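Local coordinates for galactofuranose-binding protein YtfQ (Escherichia coli, PDB 2VK2) that binds alpha- and beta-galactofuranose in the periplasm as the solute-binding component of an ABC transporter for this sugar, at residues P85-D90 against D257-Y262; S99-T104 against P269-L274; D220-S225 against E240-V245. One frame throughout, in Å; residues are numbered along the deposited sequence.

Interactions 1 and 2 share one sheet, while interaction 3 lies in the other lobe, its centre about 34 Å from that of interaction 1. The first two touch, about 8 Å apart between centres: strands 86-89 and 103-106 are sheet neighbours, and Met-102 packs on Tyr-262. Interaction 1 is a buried, apolar strand-on-helix joint without a crossing hydrogen bond. Interaction 2 adds an outermost strand, is partly exposed, and relies on backbone bonds, a lysine and waters. Interaction 3, buried like interaction 1, joins two neighbouring strands inside their sheet mostly by backbone bonds and small polar side chains. The sugar sits between the lobes, bound directly by Asp-90 of interaction 1.

Interaction 1: residues P85-D90 against D257-Y262. With GZL (beta-D-galactofuranose), chain B.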
ATOM      1  N   PRO A  85      17.633  -6.737  15.756  1.00  9.46           N
ATOM      2  CA  PRO A  85      16.945  -7.287  14.587  1.00  9.32           C
ATOM      3  C   PRO A  85      15.987  -6.287  13.949  1.00  9.05           C
ATOM      4  O   PRO A  85      15.344  -5.502  14.655  1.00  8.84           O
ATOM      5  CB  PRO A  85      16.182  -8.487  15.158  1.00  9.52           C
ATOM      6  CG  PRO A  85      15.997  -8.164  16.588  1.00  9.79           C
ATOM      7  CD  PRO A  85      17.235  -7.432  16.993  1.00  9.31           C
ATOM      8  N   VAL A  86      15.913  -6.327  12.621  1.00  8.74           N
ATOM      9  CA  VAL A  86      15.089  -5.407  11.845  1.00  8.71           C
ATOM     10  C   VAL A  86      14.029  -6.183  11.075  1.00  8.54           C
ATOM     11  O   VAL A  86      14.319  -7.208  10.456  1.00  8.89           O
ATOM     12  CB  VAL A  86      15.947  -4.579  10.864  1.00  8.77           C
ATOM     13  CG1 VAL A  86      15.066  -3.764   9.917  1.00  9.14           C
ATOM     14  CG2 VAL A  86      16.887  -3.670  11.637  1.00  9.17           C
ATOM     15  N   PHE A  87      12.794  -5.686  11.135  1.00  8.23           N
ATOM     16  CA  PHE A  87      11.665  -6.279  10.431  1.00  8.34           C
ATOM     17  C   PHE A  87      11.074  -5.226   9.508  1.00  8.09           C
ATOM     18  O   PHE A  87      10.824  -4.102   9.929  1.00  8.50           O
ATOM     19  CB  PHE A  87      10.609  -6.757  11.433  1.00  8.73           C
ATOM     20  CG  PHE A  87      11.128  -7.762  12.424  1.00  8.99           C
ATOM     21  CD1 PHE A  87      10.839  -9.112  12.280  1.00  9.84           C
ATOM     22  CD2 PHE A  87      11.915  -7.360  13.494  1.00  9.78           C
ATOM     23  CE1 PHE A  87      11.327 -10.044  13.187  1.00 10.21           C
ATOM     24  CE2 PHE A  87      12.403  -8.287  14.402  1.00  9.97           C
ATOM     25  CZ  PHE A  87      12.110  -9.628  14.247  1.00  9.96           C
ATOM     26  N   LEU A  88      10.881  -5.588   8.245  1.00  7.85           N
ATOM     27  CA  LEU A  88      10.318  -4.665   7.267  1.00  7.89           C
ATOM     28  C   LEU A  88       8.821  -4.914   7.143  1.00  7.78           C
ATOM     29  O   LEU A  88       8.385  -6.059   7.073  1.00  7.75           O
ATOM     30  CB  LEU A  88      11.007  -4.831   5.910  1.00  7.94           C
ATOM     31  CG  LEU A  88      12.529  -4.653   5.927  1.00  8.41           C
ATOM     32  CD1 LEU A  88      13.092  -4.877   4.535  1.00  9.42           C
ATOM     33  CD2 LEU A  88      12.926  -3.284   6.461  1.00  9.05           C
ATOM     34  N   LEU A  89       8.051  -3.822   7.149  1.00  7.72           N
ATOM     35  CA  LEU A  89       6.561  -3.894   7.037  1.00  7.93           C
ATOM     36  C   LEU A  89       6.098  -3.163   5.805  1.00  7.74           C
ATOM     37  O   LEU A  89       6.449  -2.050   5.569  1.00  7.59           O
ATOM     38  CB  LEU A  89       5.925  -3.251   8.288  1.00  8.48           C
ATOM     39  CG  LEU A  89       5.917  -4.041   9.617  1.00  9.91           C
ATOM     40  CD1 LEU A  89       7.299  -4.494  10.141  1.00 10.49           C
ATOM     41  CD2 LEU A  89       5.180  -3.180  10.649  1.00 11.61           C
ATOM     42  N   ASP A  90       5.279  -3.912   5.062  1.00  7.62           N
ATOM     43  CA  ASP A  90       4.382  -3.389   3.997  1.00  7.64           C
ATOM     44  C   ASP A  90       5.030  -2.832   2.720  1.00  7.76           C
ATOM     45  O   ASP A  90       4.401  -2.805   1.708  1.00  7.95           O
ATOM     46  CB  ASP A  90       3.297  -2.448   4.599  1.00  7.54           C
ATOM     47  CG  ASP A  90       3.730  -1.007   4.747  1.00  7.48           C
ATOM     48  OD1 ASP A  90       4.015  -0.351   3.781  1.00  7.88           O
ATOM     49  OD2 ASP A  90       3.697  -0.502   5.868  1.00  8.00           O
ATOM     50  N   ASP A 257       4.920 -11.572  15.980  1.00 10.65           N
ATOM     51  CA  ASP A 257       4.970 -13.037  16.096  1.00 11.39           C
ATOM     52  C   ASP A 257       6.392 -13.547  15.878  1.00 11.64           C
ATOM     53  O   ASP A 257       6.910 -14.332  16.672  1.00 12.05           O
ATOM     54  CB  ASP A 257       4.045 -13.715  15.075  1.00 11.72           C
ATOM     55  CG  ASP A 257       2.573 -13.561  15.407  1.00 12.94           C
ATOM     56  OD1 ASP A 257       2.236 -13.368  16.588  1.00 14.35           O
ATOM     57  OD2 ASP A 257       1.750 -13.652  14.472  1.00 14.64           O
ATOM     58  N   ALA A 258       7.011 -13.096  14.790  1.00 11.83           N
ATOM     59  CA  ALA A 258       8.375 -13.495  14.443  1.00 12.02           C
ATOM     60  C   ALA A 258       9.384 -13.024  15.487  1.00 12.11           C
ATOM     61  O   ALA A 258      10.292 -13.769  15.860  1.00 12.33           O
ATOM     62  CB  ALA A 258       8.745 -12.958  13.068  1.00 12.02           C
ATOM     63  N   LEU A 259       9.221 -11.789  15.958  1.00 12.05           N
ATOM     64  CA  LEU A 259      10.110 -11.228  16.978  1.00 12.33           C
ATOM     65  C   LEU A 259      10.055 -12.029  18.276  1.00 13.16           C
ATOM     66  O   LEU A 259      11.094 -12.371  18.839  1.00 13.00           O
ATOM     67  CB  LEU A 259       9.753  -9.764  17.261  1.00 12.16           C
ATOM     68  CG  LEU A 259      10.501  -9.078  18.410  1.00 11.95           C
ATOM     69  CD1 LEU A 259      12.005  -9.091  18.164  1.00 11.81           C
ATOM     70  CD2 LEU A 259       9.997  -7.658  18.603  1.00 12.22           C
ATOM     71  N   GLU A 260       8.845 -12.313  18.749  1.00 14.27           N
ATOM     72  CA  GLU A 260       8.658 -13.070  19.990  1.00 15.46           C
ATOM     73  C   GLU A 260       9.307 -14.448  19.914  1.00 16.04           C
ATOM     74  O   GLU A 260       9.967 -14.875  20.860  1.00 16.10           O
ATOM     75  CB  GLU A 260       7.174 -13.225  20.309  1.00 15.52           C
ATOM     76  CG  GLU A 260       6.503 -11.950  20.785  1.00 16.36           C
ATOM     77  CD  GLU A 260       4.991 -12.077  20.854  1.00 17.02           C
ATOM     78  OE1 GLU A 260       4.461 -13.175  20.567  1.00 19.64           O
ATOM     79  OE2 GLU A 260       4.330 -11.077  21.190  1.00 18.83           O
ATOM     80  N   LYS A 261       9.111 -15.135  18.791  1.00 16.80           N
ATOM     81  CA  LYS A 261       9.716 -16.451  18.576  1.00 17.63           C
ATOM     82  C   LYS A 261      11.239 -16.362  18.559  1.00 18.39           C
ATOM     83  O   LYS A 261      11.921 -17.200  19.147  1.00 18.48           O
ATOM     84  CB  LYS A 261       9.220 -17.075  17.268  1.00 17.59           C
ATOM     85  CG  LYS A 261       7.789 -17.574  17.322  1.00 17.79           C
ATOM     86  CD  LYS A 261       7.370 -18.203  16.003  1.00 18.07           C
ATOM     87  N   TYR A 262      11.762 -15.339  17.891  1.00 19.47           N
ATOM     88  CA  TYR A 262      13.204 -15.129  17.798  1.00 20.56           C
ATOM     89  C   TYR A 262      13.831 -14.834  19.162  1.00 22.20           C
ATOM     90  O   TYR A 262      14.856 -15.417  19.513  1.00 22.20           O
ATOM     91  CB  TYR A 262      13.505 -13.992  16.818  1.00 20.22           C
ATOM     92  CG  TYR A 262      14.974 -13.664  16.687  1.00 19.86           C
ATOM     93  CD1 TYR A 262      15.869 -14.590  16.158  1.00 19.79           C
ATOM     94  CD2 TYR A 262      15.469 -12.424  17.082  1.00 19.72           C
ATOM     95  CE1 TYR A 262      17.220 -14.293  16.033  1.00 19.83           C
ATOM     96  CE2 TYR A 262      16.818 -12.117  16.959  1.00 19.96           C
ATOM     97  CZ  TYR A 262      17.687 -13.056  16.434  1.00 19.97           C
ATOM     98  OH  TYR A 262      19.024 -12.757  16.309  1.00 20.22           O
TER
HETATM   99  C6  GZL B1298       1.032  -0.987   1.131  0.50  7.98           C
HETATM  100  C5  GZL B1298       1.607   0.231   1.081  0.50  7.34           C
HETATM  101  C4  GZL B1298       0.895   1.485   0.611  0.50  6.57           C
HETATM  102  C3  GZL B1298      -0.604   1.537   0.488  0.50  7.04           C
HETATM  103  C2  GZL B1298      -1.068   2.657   1.025  0.50  6.32           C
HETATM  104  O6  GZL B1298       1.713  -2.064   1.534  0.50  8.31           O
HETATM  105  O5  GZL B1298       2.907   0.350   1.374  0.50  5.34           O
HETATM  106  O4  GZL B1298       1.184   2.579   1.493  0.50  6.19           O
HETATM  107  O3  GZL B1298      -1.309   0.614  -0.157  0.50  6.48           O
HETATM  108  C1  GZL B1298       0.034   3.412   1.677  0.50  6.17           C
HETATM  109  O2  GZL B1298      -2.324   3.107   1.055  0.50  4.73           O
HETATM  110  O1  GZL B1298       0.245   4.678   1.062  0.50  6.43           O
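In the parallel sheet of one alpha/beta lobe of this periplasmic binding protein, strand 86-89 rests on helix 252-265 where Phe-87 and Pro-85 meet Ala-258, Leu-259 and Tyr-262. Phe-87 makes most of the contact. Its CG stands anti to the carbonyl carbon, beside the backbone N (chi1 -58°), and the outer ring atoms reach the helix, crossing the Leu-259 side chain at about a right angle. Phe-87 CZ lies 3.7 Å from Leu-259 CA and 3.8 Å from Leu-259 CB. On one flank of CZ, Phe-87 CE1 meets Ala-258 CB at 3.9 Å; on the other, Phe-87 CE2 meets Leu-259 CD1 at the same distance. Phe-63 also packs on the Phe-87 ring, and Leu-259 continues onto Val-5 and Ala-61 of nearby strands. Pro-85 adds a slacker touch, its CG 4.1 Å from Tyr-262 CE2. The joint is apolar, and no hydrogen bond crosses it. Beyond the far end of the strand, away from the helix, Asp-90 holds the sugar twice: its backbone O accepts from galactofuranose O6 at 2.8 Å, and Asp-90 OD1 accepts from galactofuranose O5 at 2.7 Å, while OD2 forms a salt bridge with Arg-17 NH1.

Interaction 2: residues S99-T104 against P269-L274; sequences SLYMTT and PEKLTL
Thr-103 and Thr-104 meet Glu-270, Lys-271 and Thr-273 where strand 272-274 joins strand 103-106 as an edge strand of the parallel sheet. The tight part is polar and centred on Thr-103. Its OG1, anti to the backbone N (chi1 -169°), donates to Glu-270 O at 2.7 Å, with the donor tilted 17° from the carbonyl plane. Thr-273 OG1 approaches the same hydroxyl, 2.8 Å from Thr-103 OG1, the two side chains crossing at about a right angle. Alongside, the backbones bond in parallel register: Thr-104 N donates to Lys-271 O at 3.1 Å, and Thr-273 N to Thr-104 O at 2.8 Å. On the flank nearer helix 252-265, Met-102 CE packs 3.7 Å from Pro-269 CD. Two waters bridge the segments: one joins Tyr-101 OH, Thr-104 OG1 and Lys-271 O, and another donates hydrogen bonds to Met-102 O and Pro-269 O.

The solvent side is looser. Glu-270 and Leu-272 are exposed, with Glu-270 starting out away from the partner segment. Lys-271 also begins away from its partner, but its chain bends at chi2 and chi3 and folds back. On the way Lys-271 CD passes 3.5 Å from Tyr-101 CE1. Lys-271 NZ then donates to Tyr-101 O at 2.7 Å, nearly in line with the carbonyl (C=O...N angle 163°), and more weakly to Met-102 O. It also stands over the face of the Tyr-101 ring in a cation-pi contact. Lys-98 O is a further acceptor of NZ, so the ammonium group is gripped by several carbonyls beside an aromatic face, an environment that would probably favour its charged form and tie the exposed strand's approach to the loop before strand 103-106.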
ATOM      1  N   SER A  99      20.724 -10.612   4.565  1.00 11.94           N
ATOM      2  CA  SER A  99      20.896 -10.786   6.007  1.00 11.53           C
ATOM      3  C   SER A  99      20.816  -9.459   6.774  1.00 10.94           C
ATOM      4  O   SER A  99      20.897  -9.451   8.002  1.00 10.95           O
ATOM      5  CB  SER A  99      22.219 -11.496   6.315  1.00 11.68           C
ATOM      6  OG  SER A  99      23.328 -10.623   6.198  1.00 12.50           O
ATOM      7  N   LEU A 100      20.649  -8.348   6.058  1.00 10.25           N
ATOM      8  CA  LEU A 100      20.497  -7.033   6.689  1.00 10.01           C
ATOM      9  C   LEU A 100      19.137  -6.823   7.361  1.00  9.90           C
ATOM     10  O   LEU A 100      18.923  -5.798   8.002  1.00 10.07           O
ATOM     11  CB  LEU A 100      20.750  -5.913   5.674  1.00  9.93           C
ATOM     12  CG  LEU A 100      22.209  -5.727   5.249  1.00 10.31           C
ATOM     13  CD1 LEU A 100      22.301  -4.735   4.105  1.00 10.68           C
ATOM     14  CD2 LEU A 100      23.077  -5.280   6.423  1.00 11.30           C
ATOM     15  N   TYR A 101      18.222  -7.776   7.212  1.00  9.67           N
ATOM     16  CA  TYR A 101      16.936  -7.716   7.905  1.00  9.79           C
ATOM     17  C   TYR A 101      16.398  -9.124   8.103  1.00  9.71           C
ATOM     18  O   TYR A 101      16.824 -10.057   7.424  1.00  9.59           O
ATOM     19  CB  TYR A 101      15.938  -6.863   7.119  1.00 10.63           C
ATOM     20  CG  TYR A 101      15.599  -7.424   5.762  1.00 11.25           C
ATOM     21  CD1 TYR A 101      14.516  -8.279   5.599  1.00 11.82           C
ATOM     22  CD2 TYR A 101      16.367  -7.114   4.645  1.00 11.88           C
ATOM     23  CE1 TYR A 101      14.199  -8.808   4.372  1.00 12.48           C
ATOM     24  CE2 TYR A 101      16.051  -7.638   3.400  1.00 12.55           C
ATOM     25  CZ  TYR A 101      14.965  -8.487   3.275  1.00 12.15           C
ATOM     26  OH  TYR A 101      14.628  -9.021   2.054  1.00 13.13           O
ATOM     27  N   MET A 102      15.449  -9.267   9.023  1.00  9.57           N
ATOM     28  CA  MET A 102      14.917 -10.575   9.394  1.00 10.04           C
ATOM     29  C   MET A 102      13.904 -11.079   8.375  1.00  9.60           C
ATOM     30  O   MET A 102      14.048 -12.171   7.828  1.00  9.96           O
ATOM     31  CB  MET A 102      14.254 -10.498  10.770  1.00 10.42           C
ATOM     32  CG  MET A 102      15.205 -10.121  11.890  1.00 12.13           C
ATOM     33  SD  MET A 102      16.318 -11.462  12.330  1.00 15.96           S
ATOM     34  CE  MET A 102      15.230 -12.430  13.372  1.00 16.73           C
ATOM     35  N   THR A 103      12.872 -10.278   8.134  1.00  9.43           N
ATOM     36  CA  THR A 103      11.822 -10.639   7.196  1.00  9.24           C
ATOM     37  C   THR A 103      11.141  -9.381   6.692  1.00  8.95           C
ATOM     38  O   THR A 103      11.301  -8.307   7.277  1.00  8.78           O
ATOM     39  CB  THR A 103      10.771 -11.567   7.855  1.00  9.22           C
ATOM     40  OG1 THR A 103       9.905 -12.113   6.853  1.00  9.21           O
ATOM     41  CG2 THR A 103       9.930 -10.809   8.879  1.00  9.89           C
ATOM     42  N   THR A 104      10.411  -9.527   5.590  1.00  8.85           N
ATOM     43  CA  THR A 104       9.487  -8.504   5.116  1.00  8.92           C
ATOM     44  C   THR A 104       8.077  -9.066   5.226  1.00  8.65           C
ATOM     45  O   THR A 104       7.785 -10.117   4.658  1.00  8.67           O
ATOM     46  CB  THR A 104       9.752  -8.118   3.649  1.00  9.19           C
ATOM     47  OG1 THR A 104      11.124  -7.742   3.491  1.00  9.86           O
ATOM     48  CG2 THR A 104       8.866  -6.952   3.225  1.00  9.85           C
ATOM     49  N   PRO A 269      12.702 -16.152  11.227  1.00 18.09           N
ATOM     50  CA  PRO A 269      11.543 -16.247  10.350  1.00 17.10           C
ATOM     51  C   PRO A 269      11.954 -16.507   8.907  1.00 16.26           C
ATOM     52  O   PRO A 269      13.131 -16.376   8.561  1.00 16.04           O
ATOM     53  CB  PRO A 269      10.907 -14.862  10.471  1.00 17.00           C
ATOM     54  CG  PRO A 269      12.053 -13.958  10.729  1.00 17.25           C
ATOM     55  CD  PRO A 269      13.019 -14.752  11.565  1.00 17.87           C
ATOM     56  N   GLU A 270      10.986 -16.868   8.073  1.00 15.43           N
ATOM     57  CA  GLU A 270      11.207 -16.913   6.634  1.00 14.90           C
ATOM     58  C   GLU A 270      11.475 -15.485   6.167  1.00 13.79           C
ATOM     59  O   GLU A 270      11.001 -14.528   6.783  1.00 13.24           O
ATOM     60  CB  GLU A 270       9.993 -17.500   5.904  1.00 15.37           C
ATOM     61  CG  GLU A 270       9.636 -18.936   6.300  1.00 17.07           C
ATOM     62  CD  GLU A 270      10.730 -19.946   5.990  1.00 19.18           C
ATOM     63  OE1 GLU A 270      11.520 -19.721   5.048  1.00 20.61           O
ATOM     64  OE2 GLU A 270      10.796 -20.978   6.691  1.00 20.84           O
ATOM     65  N   LYS A 271      12.239 -15.341   5.090  1.00 12.69           N
ATOM     66  CA  LYS A 271      12.669 -14.022   4.624  1.00 11.93           C
ATOM     67  C   LYS A 271      11.506 -13.185   4.085  1.00 11.17           C
ATOM     68  O   LYS A 271      11.552 -11.960   4.142  1.00 10.60           O
ATOM     69  CB  LYS A 271      13.763 -14.163   3.555  1.00 12.06           C
ATOM     70  CG  LYS A 271      14.493 -12.862   3.187  1.00 13.16           C
ATOM     71  CD  LYS A 271      15.194 -12.187   4.370  1.00 14.18           C
ATOM     72  CE  LYS A 271      16.245 -13.077   5.009  1.00 14.15           C
ATOM     73  NZ  LYS A 271      17.015 -12.358   6.060  1.00 14.34           N
ATOM     74  N   LEU A 272      10.486 -13.854   3.554  1.00 10.47           N
ATOM     75  CA  LEU A 272       9.294 -13.192   3.032  1.00 10.31           C
ATOM     76  C   LEU A 272       8.064 -13.764   3.724  1.00 10.13           C
ATOM     77  O   LEU A 272       7.814 -14.967   3.665  1.00 10.39           O
ATOM     78  CB  LEU A 272       9.194 -13.395   1.518  1.00 10.22           C
ATOM     79  CG  LEU A 272       7.995 -12.762   0.800  1.00 10.29           C
ATOM     80  CD1 LEU A 272       8.005 -11.251   0.944  1.00 10.62           C
ATOM     81  CD2 LEU A 272       7.993 -13.159  -0.670  1.00 10.60           C
ATOM     82  N   THR A 273       7.311 -12.889   4.385  1.00  9.78           N
ATOM     83  CA  THR A 273       6.091 -13.265   5.087  1.00  9.89           C
ATOM     84  C   THR A 273       4.906 -12.628   4.363  1.00  9.86           C
ATOM     85  O   THR A 273       4.629 -11.443   4.531  1.00  9.85           O
ATOM     86  CB  THR A 273       6.146 -12.795   6.552  1.00  9.73           C
ATOM     87  OG1 THR A 273       7.336 -13.305   7.170  1.00 10.37           O
ATOM     88  CG2 THR A 273       4.926 -13.276   7.326  1.00 10.18           C
ATOM     89  N   LEU A 274       4.222 -13.417   3.540  1.00 10.04           N
ATOM     90  CA  LEU A 274       3.150 -12.892   2.694  1.00 10.65           C
ATOM     91  C   LEU A 274       1.802 -12.839   3.401  1.00 10.84           C
ATOM     92  O   LEU A 274       1.438 -13.753   4.139  1.00 11.12           O
ATOM     93  CB  LEU A 274       3.011 -13.714   1.409  1.00 10.88           C
ATOM     94  CG  LEU A 274       4.108 -13.547   0.359  1.00 11.26           C
ATOM     95  CD1 LEU A 274       3.846 -14.471  -0.819  1.00 12.05           C
ATOM     96  CD2 LEU A 274       4.208 -12.105  -0.113  1.00 11.66           C
TER
HETATM   97  O   HOH W   1      12.050 -10.175   2.173  1.00 13.78           O
HETATM   98  O   HOH W   2      15.208 -14.518   8.883  1.00 23.90           O

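Interaction 3: residues D220-S225 against E240-V245; sequences DILTGS and EANASV
Thr-223 faces Ala-241 and Asn-242 where strand 222-225 runs beside strand 243-246, the short axes 4.8 Å apart and only 2° from parallel. From CB the Thr-223 side chain forks. A chi1 of 79° sets OG1 between the backbone N and the carbonyl carbon, within reach of Asn-242 N, from which it accepts at 3.1 Å through a fairly straight bond (N-H...O 154°). The same oxygen is close against Ala-241, 3.1 Å from Ala-241 CA and 3.3 Å from Ala-241 CB. It also bonds a water at 2.7 Å, which in turn donates to Ser-225 OG and Ala-243 O. The other branch, CG2, ends 3.9 Å from Glu-240 O, and the side chain also touches Val-203 of helix 200-212. An alanine here would probably leave Asn-242 N with little beyond its long, weak bond to Thr-223 O and deprive the water of its Thr-223 partner.

Further along, the backbones take over. Ala-243 N donates weakly to Thr-223 O, Ser-225 N donates to Ala-243 O at 3.0 Å, and Val-245 N to Ser-225 O at 3.1 Å. CA-H...O contacts from Gly-224 to Ala-243 O and from Ser-244 to Ser-225 O supplement them. Ser-225 and Ser-244 lie on one face of the sheet, and both hydroxyls also bond Asp-200 OD1, so the two neighbouring strands share one acceptor. The Ala-243 methyl is on the opposite face, against Trp-119; its strand partner Gly-224 has no side chain there.

Strand 222-225, helix 230-237 and strand 243-246 make a beta-alpha-beta crossover, the repeating unit of such mainly parallel alpha/beta lobes; Asp-227, just past the first strand, binds the sugar.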
ATOM      1  N   ASP A 220     -18.979   5.973 -16.485  1.00 13.64           N
ATOM      2  CA  ASP A 220     -18.234   6.654 -17.550  1.00 13.17           C
ATOM      3  C   ASP A 220     -16.738   6.384 -17.423  1.00 12.35           C
ATOM      4  O   ASP A 220     -16.050   6.176 -18.422  1.00 12.37           O
ATOM      5  CB  ASP A 220     -18.473   8.167 -17.514  1.00 13.22           C
ATOM      6  CG  ASP A 220     -19.898   8.553 -17.874  1.00 14.14           C
ATOM      7  OD1 ASP A 220     -20.532   7.854 -18.693  1.00 15.54           O
ATOM      8  OD2 ASP A 220     -20.375   9.571 -17.336  1.00 14.55           O
ATOM      9  N   ILE A 221     -16.243   6.414 -16.189  1.00 11.00           N
ATOM     10  CA  ILE A 221     -14.861   6.055 -15.892  1.00 10.29           C
ATOM     11  C   ILE A 221     -14.879   5.026 -14.762  1.00  9.66           C
ATOM     12  O   ILE A 221     -15.328   5.318 -13.653  1.00  9.82           O
ATOM     13  CB  ILE A 221     -14.018   7.288 -15.506  1.00 10.16           C
ATOM     14  CG1 ILE A 221     -13.956   8.273 -16.677  1.00 10.42           C
ATOM     15  CG2 ILE A 221     -12.609   6.865 -15.102  1.00  9.86           C
ATOM     16  CD1 ILE A 221     -13.226   9.561 -16.380  1.00 10.71           C
ATOM     17  N   LEU A 222     -14.419   3.816 -15.069  1.00  9.25           N
ATOM     18  CA  LEU A 222     -14.344   2.734 -14.094  1.00  9.06           C
ATOM     19  C   LEU A 222     -13.203   3.010 -13.123  1.00  8.81           C
ATOM     20  O   LEU A 222     -12.268   3.739 -13.457  1.00  8.56           O
ATOM     21  CB  LEU A 222     -14.092   1.398 -14.801  1.00  9.23           C
ATOM     22  CG  LEU A 222     -15.099   0.965 -15.871  1.00 10.03           C
ATOM     23  CD1 LEU A 222     -14.568  -0.240 -16.630  1.00 11.41           C
ATOM     24  CD2 LEU A 222     -16.460   0.663 -15.252  1.00 11.81           C
ATOM     25  N   THR A 223     -13.276   2.432 -11.929  1.00  8.58           N
ATOM     26  CA  THR A 223     -12.186   2.545 -10.961  1.00  8.70           C
ATOM     27  C   THR A 223     -11.712   1.170 -10.516  1.00  8.53           C
ATOM     28  O   THR A 223     -12.513   0.269 -10.254  1.00  8.89           O
ATOM     29  CB  THR A 223     -12.579   3.374  -9.713  1.00  8.88           C
ATOM     30  OG1 THR A 223     -13.367   2.581  -8.812  1.00  9.18           O
ATOM     31  CG2 THR A 223     -13.341   4.630 -10.111  1.00  9.21           C
ATOM     32  N   GLY A 224     -10.392   1.021 -10.446  1.00  8.16           N
ATOM     33  CA  GLY A 224      -9.755  -0.160  -9.877  1.00  8.00           C
ATOM     34  C   GLY A 224      -8.628   0.321  -8.987  1.00  7.74           C
ATOM     35  O   GLY A 224      -7.821   1.140  -9.409  1.00  7.82           O
ATOM     36  N   SER A 225      -8.584  -0.161  -7.751  1.00  7.69           N
ATOM     37  CA  SER A 225      -7.604   0.322  -6.786  1.00  7.65           C
ATOM     38  C   SER A 225      -7.312  -0.739  -5.733  1.00  7.41           C
ATOM     39  O   SER A 225      -7.849  -1.841  -5.792  1.00  7.46           O
ATOM     40  CB  SER A 225      -8.086   1.630  -6.153  1.00  7.57           C
ATOM     41  OG  SER A 225      -9.360   1.476  -5.554  1.00  8.40           O
ATOM     42  N   GLU A 240     -20.115   4.253  -7.346  1.00 11.00           N
ATOM     43  CA  GLU A 240     -19.081   5.152  -7.862  1.00 11.38           C
ATOM     44  C   GLU A 240     -17.673   4.548  -7.922  1.00 10.61           C
ATOM     45  O   GLU A 240     -16.750   5.203  -8.403  1.00 10.95           O
ATOM     46  CB  GLU A 240     -19.086   6.454  -7.059  1.00 11.65           C
ATOM     47  CG  GLU A 240     -20.436   7.162  -7.145  1.00 12.86           C
ATOM     48  CD  GLU A 240     -20.447   8.553  -6.551  1.00 13.57           C
ATOM     49  OE1 GLU A 240     -19.601   8.853  -5.684  1.00 16.52           O
ATOM     50  OE2 GLU A 240     -21.323   9.352  -6.949  1.00 16.57           O
ATOM     51  N   ALA A 241     -17.522   3.308  -7.455  1.00  9.89           N
ATOM     52  CA  ALA A 241     -16.255   2.573  -7.558  1.00  9.37           C
ATOM     53  C   ALA A 241     -16.540   1.127  -7.957  1.00  9.27           C
ATOM     54  O   ALA A 241     -17.586   0.583  -7.610  1.00  9.18           O
ATOM     55  CB  ALA A 241     -15.500   2.629  -6.237  1.00  9.46           C
ATOM     56  N   ASN A 242     -15.611   0.495  -8.674  1.00  8.85           N
ATOM     57  CA  ASN A 242     -15.871  -0.834  -9.247  1.00  8.96           C
ATOM     58  C   ASN A 242     -15.120  -2.008  -8.642  1.00  9.01           C
ATOM     59  O   ASN A 242     -15.686  -3.086  -8.506  1.00 10.20           O
ATOM     60  CB  ASN A 242     -15.629  -0.823 -10.755  1.00  9.03           C
ATOM     61  CG  ASN A 242     -16.489   0.182 -11.458  1.00  9.07           C
ATOM     62  OD1 ASN A 242     -17.649  -0.085 -11.786  1.00 11.25           O
ATOM     63  ND2 ASN A 242     -15.944   1.356 -11.672  1.00  7.50           N
ATOM     64  N   ALA A 243     -13.844  -1.825  -8.316  1.00  8.70           N
ATOM     65  CA  ALA A 243     -13.010  -2.951  -7.900  1.00  8.46           C
ATOM     66  C   ALA A 243     -11.914  -2.508  -6.943  1.00  8.48           C
ATOM     67  O   ALA A 243     -11.264  -1.489  -7.167  1.00  8.30           O
ATOM     68  CB  ALA A 243     -12.400  -3.622  -9.128  1.00  8.52           C
ATOM     69  N   SER A 244     -11.719  -3.275  -5.874  1.00  8.29           N
ATOM     70  CA  SER A 244     -10.613  -3.024  -4.952  1.00  8.64           C
ATOM     71  C   SER A 244     -10.061  -4.317  -4.377  1.00  8.97           C
ATOM     72  O   SER A 244     -10.810  -5.235  -4.055  1.00 10.27           O
ATOM     73  CB  SER A 244     -11.050  -2.105  -3.811  1.00  8.58           C
ATOM     74  OG  SER A 244      -9.973  -1.866  -2.910  1.00  8.88           O
ATOM     75  N   VAL A 245      -8.743  -4.365  -4.217  1.00  8.85           N
ATOM     76  CA  VAL A 245      -8.073  -5.506  -3.611  1.00  8.70           C
ATOM     77  C   VAL A 245      -7.783  -5.198  -2.147  1.00  8.87           C
ATOM     78  O   VAL A 245      -7.155  -4.189  -1.831  1.00  8.80           O
ATOM     79  CB  VAL A 245      -6.756  -5.829  -4.345  1.00  8.69           C
ATOM     80  CG1 VAL A 245      -6.018  -6.955  -3.642  1.00  8.77           C
ATOM     81  CG2 VAL A 245      -7.039  -6.200  -5.794  1.00  9.22           C
TER
HETATM   82  O   HOH W   3     -11.725   1.220  -7.101  1.00  9.10           O